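Long-range contact in autophagy protein 5 (Saccharomyces cerevisiae, PDB 2DYO), which acts in autophagic vesicle formation and cytoplasm-to-vacuole transport in yeast, and is also required for nucleophagy and mitophagy: residues T141-Q153 against I165-W177. Residues are numbered along the deposited sequence; the frame is centred on the assembly and turned at random.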
loop_
_atom_site.group_PDB
_atom_site.type_symbol
_atom_site.label_atom_id
_atom_site.label_comp_id
_atom_site.label_asym_id
_atom_site.label_seq_id
_atom_site.Cartn_x
_atom_site.Cartn_y
_atom_site.Cartn_z
ATOM N N THR A 141 8.906 15.131 5.574
ATOM C CA THR A 141 9.699 13.906 5.614
ATOM C C THR A 141 8.937 12.827 6.381
ATOM O O THR A 141 9.473 11.755 6.652
ATOM C CB THR A 141 11.051 14.114 6.323
ATOM O OG1 THR A 141 10.817 14.576 7.658
ATOM C CG2 THR A 141 11.910 15.123 5.572
ATOM N N GLN A 142 7.687 13.119 6.732
ATOM C CA GLN A 142 6.853 12.178 7.480
ATOM C C GLN A 142 6.785 10.773 6.875
ATOM O O GLN A 142 6.997 9.776 7.575
ATOM C CB GLN A 142 5.424 12.723 7.625
ATOM C CG GLN A 142 4.463 11.718 8.252
ATOM C CD GLN A 142 3.037 12.231 8.351
ATOM O OE1 GLN A 142 2.499 12.804 7.402
ATOM N NE2 GLN A 142 2.412 12.009 9.497
ATOM N N ALA A 143 6.471 10.692 5.585
ATOM C CA ALA A 143 6.363 9.395 4.915
ATOM C C ALA A 143 7.718 8.694 4.833
ATOM O O ALA A 143 7.843 7.521 5.192
ATOM C CB ALA A 143 5.782 9.577 3.518
ATOM N N GLU A 144 8.731 9.410 4.361
ATOM C CA GLU A 144 10.066 8.831 4.254
ATOM C C GLU A 144 10.559 8.280 5.588
ATOM O O GLU A 144 11.095 7.169 5.645
ATOM C CB GLU A 144 11.059 9.869 3.720
ATOM C CG GLU A 144 12.509 9.415 3.781
ATOM C CD GLU A 144 13.456 10.382 3.088
ATOM O OE1 GLU A 144 13.176 11.603 3.099
ATOM O OE2 GLU A 144 14.486 9.915 2.547
ATOM N N LYS A 145 10.383 9.045 6.662
ATOM C CA LYS A 145 10.824 8.599 7.981
ATOM C C LYS A 145 10.122 7.309 8.391
ATOM O O LYS A 145 10.762 6.366 8.858
ATOM C CB LYS A 145 10.565 9.675 9.043
ATOM C CG LYS A 145 11.538 10.851 9.001
ATOM C CD LYS A 145 12.951 10.416 9.366
ATOM C CE LYS A 145 13.913 11.598 9.378
ATOM N NZ LYS A 145 15.301 11.154 9.693
ATOM N N PHE A 146 8.806 7.272 8.221
ATOM C CA PHE A 146 8.025 6.094 8.578
ATOM C C PHE A 146 8.414 4.898 7.711
ATOM O O PHE A 146 8.595 3.785 8.204
ATOM C CB PHE A 146 6.531 6.364 8.390
ATOM C CG PHE A 146 5.658 5.202 8.770
ATOM C CD1 PHE A 146 5.259 5.017 10.090
ATOM C CD2 PHE A 146 5.288 4.253 7.820
ATOM C CE1 PHE A 146 4.508 3.906 10.459
ATOM C CE2 PHE A 146 4.535 3.138 8.184
ATOM C CZ PHE A 146 4.148 2.965 9.499
ATOM N N TRP A 147 8.517 5.143 6.412
ATOM C CA TRP A 147 8.853 4.105 5.444
ATOM C C TRP A 147 10.240 3.507 5.683
ATOM O O TRP A 147 10.422 2.287 5.626
ATOM C CB TRP A 147 8.783 4.691 4.040
ATOM C CG TRP A 147 9.178 3.742 2.960
ATOM C CD1 TRP A 147 8.420 2.739 2.424
ATOM C CD2 TRP A 147 10.415 3.742 2.242
ATOM N NE1 TRP A 147 9.111 2.117 1.407
ATOM C CE2 TRP A 147 10.340 2.711 1.280
ATOM C CE3 TRP A 147 11.586 4.510 2.324
ATOM C CZ2 TRP A 147 11.386 2.440 0.394
ATOM C CZ3 TRP A 147 12.625 4.241 1.443
ATOM C CH2 TRP A 147 12.519 3.211 0.493
ATOM N N PHE A 148 11.224 4.359 5.948
ATOM C CA PHE A 148 12.571 3.851 6.186
ATOM C C PHE A 148 12.593 3.034 7.478
ATOM O O PHE A 148 13.328 2.048 7.585
ATOM C CB PHE A 148 13.582 5.001 6.247
ATOM C CG PHE A 148 15.004 4.540 6.360
ATOM C CD1 PHE A 148 15.580 4.313 7.604
ATOM C CD2 PHE A 148 15.746 4.270 5.218
ATOM C CE1 PHE A 148 16.881 3.825 7.709
ATOM C CE2 PHE A 148 17.049 3.782 5.311
ATOM C CZ PHE A 148 17.613 3.556 6.557
ATOM N N HIS A 149 11.770 3.429 8.447
ATOM C CA HIS A 149 11.687 2.706 9.712
ATOM C C HIS A 149 11.049 1.333 9.468
ATOM O O HIS A 149 11.319 0.367 10.190
ATOM C CB HIS A 149 10.864 3.501 10.732
ATOM C CG HIS A 149 10.915 2.933 12.115
ATOM N ND1 HIS A 149 12.059 2.947 12.882
ATOM C CD2 HIS A 149 9.975 2.295 12.853
ATOM C CE1 HIS A 149 11.824 2.341 14.032
ATOM N NE2 HIS A 149 10.567 1.935 14.039
ATOM N N GLN A 150 10.198 1.254 8.447
ATOM C CA GLN A 150 9.561 -0.008 8.079
ATOM C C GLN A 150 10.663 -0.940 7.571
ATOM O O GLN A 150 10.745 -2.102 7.966
ATOM C CB GLN A 150 8.535 0.195 6.955
ATOM C CG GLN A 150 7.187 0.783 7.366
ATOM C CD GLN A 150 6.425 -0.106 8.330
ATOM O OE1 GLN A 150 6.701 -0.120 9.532
ATOM N NE2 GLN A 150 5.469 -0.865 7.806
ATOM N N TRP A 151 11.514 -0.418 6.693
ATOM C CA TRP A 151 12.589 -1.226 6.136
ATOM C C TRP A 151 13.638 -1.629 7.152
ATOM O O TRP A 151 14.272 -2.667 7.015
ATOM C CB TRP A 151 13.244 -0.525 4.945
ATOM C CG TRP A 151 12.542 -0.815 3.655
ATOM C CD1 TRP A 151 11.629 -0.024 3.016
ATOM C CD2 TRP A 151 12.653 -2.011 2.876
ATOM N NE1 TRP A 151 11.163 -0.657 1.886
ATOM C CE2 TRP A 151 11.774 -1.879 1.779
ATOM C CE3 TRP A 151 13.413 -3.188 3.000
ATOM C CZ2 TRP A 151 11.631 -2.881 0.808
ATOM C CZ3 TRP A 151 13.270 -4.183 2.033
ATOM C CH2 TRP A 151 12.385 -4.019 0.953
ATOM N N LYS A 152 13.827 -0.800 8.177
ATOM C CA LYS A 152 14.797 -1.130 9.215
ATOM C C LYS A 152 14.304 -2.367 9.975
ATOM O O LYS A 152 15.078 -3.270 10.297
ATOM C CB LYS A 152 14.979 0.055 10.163
ATOM C CG LYS A 152 16.142 -0.095 11.120
ATOM C CD LYS A 152 16.267 1.129 12.047
ATOM C CE LYS A 152 17.377 0.927 13.078
ATOM N NZ LYS A 152 17.466 2.090 14.006
ATOM N N GLN A 153 13.006 -2.413 10.258
ATOM C CA GLN A 153 12.432 -3.562 10.955
ATOM C C GLN A 153 12.543 -4.793 10.047
ATOM O O GLN A 153 12.898 -5.886 10.488
ATOM C CB GLN A 153 10.952 -3.329 11.270
ATOM C CG GLN A 153 10.653 -2.179 12.202
ATOM C CD GLN A 153 9.161 -1.887 12.285
ATOM O OE1 GLN A 153 8.374 -2.716 12.758
ATOM N NE2 GLN A 153 8.762 -0.705 11.814
ATOM N N ILE A 165 21.045 -2.452 6.261
ATOM C CA ILE A 165 20.428 -1.168 5.946
ATOM C C ILE A 165 21.166 0.014 6.570
ATOM O O ILE A 165 21.200 1.102 5.997
ATOM C CB ILE A 165 18.930 -1.139 6.372
ATOM C CG1 ILE A 165 18.249 0.103 5.790
ATOM C CG2 ILE A 165 18.804 -1.162 7.886
ATOM C CD1 ILE A 165 16.769 0.212 6.140
ATOM N N MET A 166 21.768 -0.200 7.733
ATOM C CA MET A 166 22.504 0.867 8.409
ATOM C C MET A 166 23.814 1.176 7.693
ATOM O O MET A 166 24.409 2.236 7.897
ATOM C CB MET A 166 22.788 0.475 9.859
ATOM C CG MET A 166 21.540 0.276 10.698
ATOM S SD MET A 166 20.593 1.794 10.934
ATOM C CE MET A 166 19.407 1.712 9.618
ATOM N N SER A 167 24.253 0.252 6.846
ATOM C CA SER A 167 25.499 0.414 6.106
ATOM C C SER A 167 25.344 1.172 4.798
ATOM O O SER A 167 26.334 1.480 4.137
ATOM C CB SER A 167 26.127 -0.953 5.834
ATOM O OG SER A 167 26.481 -1.582 7.052
ATOM N N LEU A 168 24.107 1.463 4.409
ATOM C CA LEU A 168 23.879 2.211 3.179
ATOM C C LEU A 168 24.371 3.635 3.421
ATOM O O LEU A 168 24.350 4.106 4.555
ATOM C CB LEU A 168 22.386 2.255 2.845
ATOM C CG LEU A 168 21.648 0.951 2.537
ATOM C CD1 LEU A 168 20.166 1.262 2.293
ATOM C CD2 LEU A 168 22.255 0.288 1.320
ATOM N N SER A 169 24.825 4.317 2.375
ATOM C CA SER A 169 25.267 5.696 2.545
ATOM C C SER A 169 23.993 6.514 2.732
ATOM O O SER A 169 22.906 6.071 2.349
ATOM C CB SER A 169 26.022 6.194 1.311
ATOM O OG SER A 169 25.158 6.403 0.208
ATOM N N VAL A 170 24.119 7.687 3.337
ATOM C CA VAL A 170 22.960 8.538 3.547
ATOM C C VAL A 170 22.243 8.762 2.220
ATOM O O VAL A 170 21.030 8.581 2.133
ATOM C CB VAL A 170 23.370 9.891 4.159
ATOM C CG1 VAL A 170 22.182 10.845 4.177
ATOM C CG2 VAL A 170 23.897 9.672 5.574
ATOM N N ASN A 171 22.992 9.126 1.181
ATOM C CA ASN A 171 22.394 9.363 -0.132
ATOM C C ASN A 171 21.793 8.107 -0.764
ATOM O O ASN A 171 20.879 8.190 -1.587
ATOM C CB ASN A 171 23.422 9.967 -1.093
ATOM C CG ASN A 171 23.858 11.358 -0.677
ATOM O OD1 ASN A 171 23.203 12.007 0.137
ATOM N ND2 ASN A 171 24.966 11.829 -1.245
ATOM N N GLU A 172 22.308 6.943 -0.390
ATOM C CA GLU A 172 21.782 5.702 -0.941
ATOM C C GLU A 172 20.360 5.514 -0.407
ATOM O O GLU A 172 19.448 5.131 -1.144
ATOM C CB GLU A 172 22.680 4.531 -0.530
ATOM C CG GLU A 172 22.792 3.449 -1.588
ATOM C CD GLU A 172 24.022 2.573 -1.408
ATOM O OE1 GLU A 172 24.276 1.725 -2.290
ATOM O OE2 GLU A 172 24.733 2.732 -0.389
ATOM N N ALA A 173 20.186 5.807 0.879
ATOM C CA ALA A 173 18.890 5.693 1.537
ATOM C C ALA A 173 17.900 6.703 0.963
ATOM O O ALA A 173 16.721 6.400 0.796
ATOM C CB ALA A 173 19.048 5.912 3.033
ATOM N N ARG A 174 18.382 7.906 0.670
ATOM C CA ARG A 174 17.527 8.946 0.113
ATOM C C ARG A 174 17.103 8.540 -1.280
ATOM O O ARG A 174 15.966 8.767 -1.689
ATOM C CB ARG A 174 18.287 10.270 0.051
ATOM C CG ARG A 174 19.103 10.521 1.281
ATOM C CD ARG A 174 18.536 11.625 2.126
ATOM N NE ARG A 174 19.039 12.925 1.703
ATOM C CZ ARG A 174 19.251 13.938 2.535
ATOM N NH1 ARG A 174 18.998 13.789 3.828
ATOM N NH2 ARG A 174 19.729 15.089 2.084
ATOM N N LYS A 175 18.037 7.936 -2.006
ATOM C CA LYS A 175 17.801 7.477 -3.371
ATOM C C LYS A 175 16.754 6.358 -3.360
ATOM O O LYS A 175 15.951 6.227 -4.283
ATOM C CB LYS A 175 19.118 6.960 -3.962
ATOM C CG LYS A 175 19.074 6.529 -5.420
ATOM C CD LYS A 175 20.420 5.921 -5.812
ATOM C CE LYS A 175 20.482 5.543 -7.279
ATOM N NZ LYS A 175 21.795 4.925 -7.627
ATOM N N PHE A 176 16.782 5.552 -2.305
ATOM C CA PHE A 176 15.843 4.446 -2.150
ATOM C C PHE A 176 14.429 5.037 -2.071
ATOM O O PHE A 176 13.558 4.681 -2.864
ATOM C CB PHE A 176 16.198 3.656 -0.882
ATOM C CG PHE A 176 15.480 2.332 -0.753
ATOM C CD1 PHE A 176 14.988 1.667 -1.873
ATOM C CD2 PHE A 176 15.310 1.745 0.498
ATOM C CE1 PHE A 176 14.333 0.436 -1.746
ATOM C CE2 PHE A 176 14.659 0.518 0.639
ATOM C CZ PHE A 176 14.170 -0.137 -0.485
ATOM N N TRP A 177 14.209 5.957 -1.134
ATOM C CA TRP A 177 12.901 6.595 -0.991
ATOM C C TRP A 177 12.545 7.344 -2.268
ATOM O O TRP A 177 11.400 7.328 -2.717
ATOM C CB TRP A 177 12.898 7.589 0.173
ATOM C CG TRP A 177 11.645 8.435 0.217
ATOM C CD1 TRP A 177 11.549 9.780 0.001
ATOM C CD2 TRP A 177 10.312 7.972 0.461
ATOM N NE1 TRP A 177 10.237 10.185 0.097
ATOM C CE2 TRP A 177 9.457 9.095 0.380
ATOM C CE3 TRP A 177 9.758 6.718 0.744
ATOM C CZ2 TRP A 177 8.075 8.997 0.571
ATOM C CZ3 TRP A 177 8.381 6.622 0.934
ATOM C CH2 TRP A 177 7.559 7.754 0.848
HETATM O O HOH W 1 15.153 7.310 3.163
#
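The indole of Trp177 lies flat against the first turn of helix 142-153. Glu144 CB sits squarely over its five-membered ring, 3.6 Å from the centroid and 3° off the normal, a CH-pi contact, while Ala143 CB, small enough to let the ring close in, meets Trp177 CH2 at 3.7 Å. Glu144 holds CG anti to its backbone N (chi1 171°) and runs on extended, which lays its carboxylate over the same indole, only slightly tilted against the ring. Its OE2 accepts from a water that also donates to Ala173 O, a bridge between helices that share no direct hydrogen bond. CE3 of Trp177 lies over one face of Trp147, whose opposite face meets Trp151 CD1; the planes of Trp147 and Trp177 are oblique. This aromatic cluster, with Phe176, joins helices 142-153 and 170-177, crossing at 106°, in the alpha-helical bundle region of Atg5. Phe176 turns its edge to the face of Trp151, with Phe176 CZ 3.7 Å from Trp151 CE2. Trp147 and Trp151, both buried, donate their NE1 N-H groups to Phe276 O, so each large ring fills the core with its one polar group bonded. Ile165 stretches its slim CD1 over the face of Phe148, 3.9 Å from the centroid, and Met166, whose flexible chain bends at chi2 and chi3, brings its methyl CE to that ring's edge. The extended Lys152 chain crosses Met166 at about a right angle, Lys152 CE 4.0 Å from Met166 SD.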